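PDB 6JNY: antiterminator Q protein from Enterobacteria phage SfI, which probably acts on RNA polymerase as a transcription antitermination factor, allowing it to read through terminators. Local coordinates for residues L123-C126 with R127-V130; E11-E14 with W15-W19. All coordinates share one frame; numbering follows the deposited sequence.

Contact 1: residues L123-C126 with R127-V130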
loop_
_atom_site.group_PDB
_atom_site.type_symbol
_atom_site.label_atom_id
_atom_site.label_comp_id
_atom_site.label_asym_id
_atom_site.label_seq_id
_atom_site.Cartn_x
_atom_site.Cartn_y
_atom_site.Cartn_z
ATOM N N LEU A 123 13.697 -13.960 7.631
ATOM C CA LEU A 123 12.398 -13.408 7.998
ATOM C C LEU A 123 12.546 -12.001 8.560
ATOM O O LEU A 123 11.719 -11.124 8.286
ATOM C CB LEU A 123 11.693 -14.330 8.995
ATOM C CG LEU A 123 10.279 -13.939 9.424
ATOM C CD1 LEU A 123 9.308 -13.964 8.253
ATOM C CD2 LEU A 123 9.803 -14.883 10.536
ATOM N N ALA A 124 13.599 -11.758 9.343
ATOM C CA ALA A 124 13.837 -10.416 9.863
ATOM C C ALA A 124 14.025 -9.415 8.732
ATOM O O ALA A 124 13.530 -8.281 8.804
ATOM C CB ALA A 124 15.057 -10.420 10.781
ATOM N N THR A 125 14.740 -9.816 7.679
ATOM C CA THR A 125 14.928 -8.936 6.529
ATOM C C THR A 125 13.606 -8.668 5.829
ATOM O O THR A 125 13.319 -7.529 5.451
ATOM C CB THR A 125 15.924 -9.568 5.558
ATOM O OG1 THR A 125 17.211 -9.637 6.179
ATOM C CG2 THR A 125 16.036 -8.742 4.277
ATOM N N CYS A 126 12.786 -9.702 5.652
ATOM C CA CYS A 126 11.505 -9.520 4.982
ATOM C C CYS A 126 10.579 -8.618 5.790
ATOM O O CYS A 126 9.857 -7.794 5.219
ATOM C CB CYS A 126 10.862 -10.878 4.717
ATOM S SG CYS A 126 11.773 -11.848 3.481
ATOM N N ARG A 127 10.602 -8.740 7.122
ATOM C CA ARG A 127 9.794 -7.844 7.947
ATOM C C ARG A 127 10.223 -6.392 7.777
ATOM O O ARG A 127 9.375 -5.496 7.664
ATOM C CB ARG A 127 9.906 -8.239 9.416
ATOM C CG ARG A 127 9.131 -9.470 9.761
ATOM C CD ARG A 127 9.508 -9.950 11.142
ATOM N NE ARG A 127 8.676 -11.075 11.521
ATOM C CZ ARG A 127 8.897 -11.853 12.574
ATOM N NH1 ARG A 127 9.938 -11.626 13.360
ATOM N NH2 ARG A 127 8.071 -12.856 12.829
ATOM N N ARG A 128 11.533 -6.140 7.765
ATOM C CA ARG A 128 12.022 -4.779 7.572
ATOM C C ARG A 128 11.620 -4.242 6.204
ATOM O O ARG A 128 11.191 -3.087 6.083
ATOM C CB ARG A 128 13.542 -4.735 7.747
ATOM C CG ARG A 128 14.108 -3.338 7.568
ATOM C CD ARG A 128 15.623 -3.279 7.726
ATOM N NE ARG A 128 16.327 -4.305 6.963
ATOM C CZ ARG A 128 16.591 -4.230 5.661
ATOM N NH1 ARG A 128 16.203 -3.172 4.957
ATOM N NH2 ARG A 128 17.248 -5.215 5.059
ATOM N N GLU A 129 11.736 -5.071 5.163
ATOM C CA GLU A 129 11.386 -4.621 3.818
ATOM C C GLU A 129 9.901 -4.310 3.696
ATOM O O GLU A 129 9.529 -3.339 3.030
ATOM C CB GLU A 129 11.841 -5.643 2.779
ATOM C CG GLU A 129 13.357 -5.609 2.590
ATOM C CD GLU A 129 13.881 -6.691 1.678
ATOM O OE1 GLU A 129 13.074 -7.471 1.135
ATOM O OE2 GLU A 129 15.120 -6.755 1.500
ATOM N N VAL A 130 9.031 -5.111 4.318
ATOM C CA VAL A 130 7.603 -4.803 4.248
ATOM C C VAL A 130 7.312 -3.463 4.913
ATOM O O VAL A 130 6.562 -2.634 4.380
ATOM C CB VAL A 130 6.764 -5.943 4.851
ATOM C CG1 VAL A 130 5.329 -5.465 5.116
ATOM C CG2 VAL A 130 6.782 -7.139 3.915
#
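Leu123 turns CG anti to its backbone N (chi1 -177°), while Arg127 sets CG anti to the carbonyl carbon (chi1 -75°), and the two rotations bring an i, i+4 pair together in the first turns of the long alpha-helix 123-155. From CG to NE the Arg127 chain is extended and runs back toward the start of the helix, its CG passing 3.4 Å from Leu123 O. The guanidinium then presents one face to the leucine: Leu123 CD2 sits above the plane toward its rim, 3.5 Å from Arg127 NH2. This is apolar contact against a flat cation. The same two side chains also touch helix 94-103, Leu123 on His102 and Arg127 on His95 and Ala98.

A second i, i+4 pair lies farther round the helix. Thr125 CG2 and the extended Glu129 chain lie side by side and point the same way, with Thr125 CG2 3.5 Å from Glu129 OE2. The threonine hydroxyl is directed elsewhere, to Ser122 OG, and Glu129 OE1 is held by a salt bridge to Arg108 and a hydrogen bond with Tyr101 OH. Arg128 NH2 lies 3.8 Å from Thr125 CG2, the methyl standing oblique to the guanidinium, while NH1 forms a salt bridge with Glu132.

Regular helical bonds underlie both pairs; Arg127 N to Leu123 O measures 2.9 Å, and Arg128 N to Ala124 O 3.1 Å. Buried Cys126 touches Tyr101 of helix 94-103. Its carbonyl is met twice by one residue: Cys126 O accepts Val130 N at 2.9 Å and has Val130 CG2 beside it at 3.4 Å.

Contact 2: residues E11-E14 with W15-W19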
loop_
_atom_site.group_PDB
_atom_site.type_symbol
_atom_site.label_atom_id
_atom_site.label_comp_id
_atom_site.label_asym_id
_atom_site.label_seq_id
_atom_site.Cartn_x
_atom_site.Cartn_y
_atom_site.Cartn_z
ATOM N N GLU A 11 2.142 13.558 12.384
ATOM C CA GLU A 11 0.778 14.009 12.137
ATOM C C GLU A 11 0.332 13.691 10.714
ATOM O O GLU A 11 -0.822 13.290 10.495
ATOM C CB GLU A 11 0.666 15.508 12.423
ATOM C CG GLU A 11 -0.756 16.039 12.389
ATOM C CD GLU A 11 -0.851 17.476 12.861
ATOM O OE1 GLU A 11 0.095 17.944 13.532
ATOM O OE2 GLU A 11 -1.869 18.137 12.563
ATOM N N GLN A 12 1.218 13.886 9.733
ATOM C CA GLN A 12 0.895 13.513 8.360
ATOM C C GLN A 12 0.600 12.023 8.261
ATOM O O GLN A 12 -0.334 11.614 7.563
ATOM C CB GLN A 12 2.056 13.878 7.433
ATOM C CG GLN A 12 2.184 15.360 7.154
ATOM C CD GLN A 12 3.512 15.703 6.517
ATOM O OE1 GLN A 12 4.413 14.869 6.430
ATOM N NE2 GLN A 12 3.637 16.948 6.065
ATOM N N HIS A 13 1.385 11.200 8.952
ATOM C CA HIS A 13 1.137 9.763 8.946
ATOM C C HIS A 13 -0.212 9.432 9.565
ATOM O O HIS A 13 -0.969 8.628 9.016
ATOM C CB HIS A 13 2.250 9.018 9.683
ATOM C CG HIS A 13 2.017 7.543 9.753
ATOM N ND1 HIS A 13 1.334 6.944 10.788
ATOM C CD2 HIS A 13 2.339 6.552 8.892
ATOM C CE1 HIS A 13 1.265 5.642 10.573
ATOM N NE2 HIS A 13 1.872 5.379 9.429
ATOM N N GLU A 14 -0.537 10.034 10.713
ATOM C CA GLU A 14 -1.824 9.734 11.339
ATOM C C GLU A 14 -2.980 10.089 10.408
ATOM O O GLU A 14 -3.946 9.326 10.276
ATOM C CB GLU A 14 -1.964 10.485 12.661
ATOM C CG GLU A 14 -1.011 10.036 13.748
ATOM C CD GLU A 14 -1.007 10.985 14.935
ATOM O OE1 GLU A 14 -1.893 11.865 15.001
ATOM O OE2 GLU A 14 -0.113 10.854 15.802
ATOM N N TRP A 15 -2.885 11.237 9.742
ATOM C CA TRP A 15 -3.916 11.689 8.821
ATOM C C TRP A 15 -4.051 10.733 7.647
ATOM O O TRP A 15 -5.153 10.268 7.329
ATOM C CB TRP A 15 -3.536 13.088 8.331
ATOM C CG TRP A 15 -4.474 13.695 7.355
ATOM C CD1 TRP A 15 -5.611 14.392 7.636
ATOM C CD2 TRP A 15 -4.364 13.668 5.921
ATOM N NE1 TRP A 15 -6.220 14.796 6.471
ATOM C CE2 TRP A 15 -5.477 14.362 5.403
ATOM C CE3 TRP A 15 -3.445 13.110 5.031
ATOM C CZ2 TRP A 15 -5.680 14.534 4.031
ATOM C CZ3 TRP A 15 -3.640 13.285 3.668
ATOM C CH2 TRP A 15 -4.749 13.995 3.179
ATOM N N LEU A 16 -2.932 10.415 6.992
ATOM C CA LEU A 16 -3.004 9.576 5.800
ATOM C C LEU A 16 -3.382 8.146 6.151
ATOM O O LEU A 16 -4.192 7.528 5.453
ATOM C CB LEU A 16 -1.685 9.612 5.031
ATOM C CG LEU A 16 -1.634 8.676 3.818
ATOM C CD1 LEU A 16 -2.758 9.004 2.834
ATOM C CD2 LEU A 16 -0.285 8.767 3.151
ATOM N N ASN A 17 -2.805 7.598 7.220
ATOM C CA ASN A 17 -3.165 6.248 7.639
ATOM C C ASN A 17 -4.653 6.155 7.927
ATOM O O ASN A 17 -5.296 5.153 7.581
ATOM C CB ASN A 17 -2.360 5.855 8.872
ATOM C CG ASN A 17 -2.722 4.484 9.372
ATOM O OD1 ASN A 17 -2.325 3.475 8.787
ATOM N ND2 ASN A 17 -3.504 4.442 10.441
ATOM N N GLY A 18 -5.224 7.184 8.549
ATOM C CA GLY A 18 -6.651 7.172 8.815
ATOM C C GLY A 18 -7.461 7.096 7.536
ATOM O O GLY A 18 -8.392 6.292 7.419
ATOM N N TRP A 19 -7.114 7.930 6.550
ATOM C CA TRP A 19 -7.825 7.902 5.272
ATOM C C TRP A 19 -7.654 6.560 4.579
ATOM O O TRP A 19 -8.608 6.032 3.994
ATOM C CB TRP A 19 -7.329 9.034 4.368
ATOM C CG TRP A 19 -8.039 10.320 4.586
ATOM C CD1 TRP A 19 -7.485 11.509 4.993
ATOM C CD2 TRP A 19 -9.440 10.571 4.410
ATOM N NE1 TRP A 19 -8.462 12.475 5.086
ATOM C CE2 TRP A 19 -9.666 11.923 4.732
ATOM C CE3 TRP A 19 -10.527 9.783 4.018
ATOM C CZ2 TRP A 19 -10.933 12.507 4.665
ATOM C CZ3 TRP A 19 -11.780 10.368 3.950
ATOM C CH2 TRP A 19 -11.969 11.714 4.268
HETATM O O HOH W 1 -4.068 6.903 11.799
#
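Asn17 lies one helical turn after His13, and its side chain can be followed outward from the backbone. CB comes first, 3.1 Å from His13 O, the carbonyl that also accepts Asn17 N. The same CB rests over one face of the imidazole in a CH-pi contact, 4.3 Å from the centroid of the His13 ring and 21° off its normal, with CE1 the nearest ring atom. Both residues hold CG anti to the backbone N (Asn17 chi1 178°), and this shared rotamer points the two side chains the same way, with ring and amide planes 9° apart.

At the tip the two polar atoms part company. OD1 is hydrogen-bonded to Tyr88 OH, whereas ND2 donates to a water 2.9 Å from Asn17 ND2, besides a weak bond to Glu21. That water in turn donates to Glu14 O, 2.9 Å away, so this carbonyl has two donors, the other being Gly18 N at 3.0 Å from Glu14 O. With OD1 and ND2 both engaged, the flip of the amide is well defined.

Farther round, Trp15 and Trp19 meet: Trp19 CD1 stands 3.5 Å above the plane of the Trp15 ring, near its rim, and Trp15 CD2 lies in plane at the edge of the Trp19 ring. Leu16 instead packs on Leu138 and Leu145, joining helix 10-28 to helix 123-155. The His13-Asn17 and Trp15-Trp19 contacts are both i, i+4 side-chain pairings, the spacing characteristic of neighbours along an alpha-helix.

Overall arrangement
Both contacts are local, each formed by successive turns of its own helix, 123-155 for contact 1 and 10-28 for contact 2, and neither is wholly core: contact 1 is partly buried, contact 2 a surface contact. Their centres are 23 Å apart and their nearest atoms about 11 Å, so they do not touch. Helix 123-155 nevertheless joins them, since contact 1 forms its beginning, against helix 94-103, and helix 10-28 packs on its later part, on Leu138, Tyr142, Leu145 and Phe149. The chemistry differs accordingly. Charged side chains flank the apolar touches of residues 123-130, whereas residues 11-19 rely on aromatic rings, a neutral amide and a bridging water.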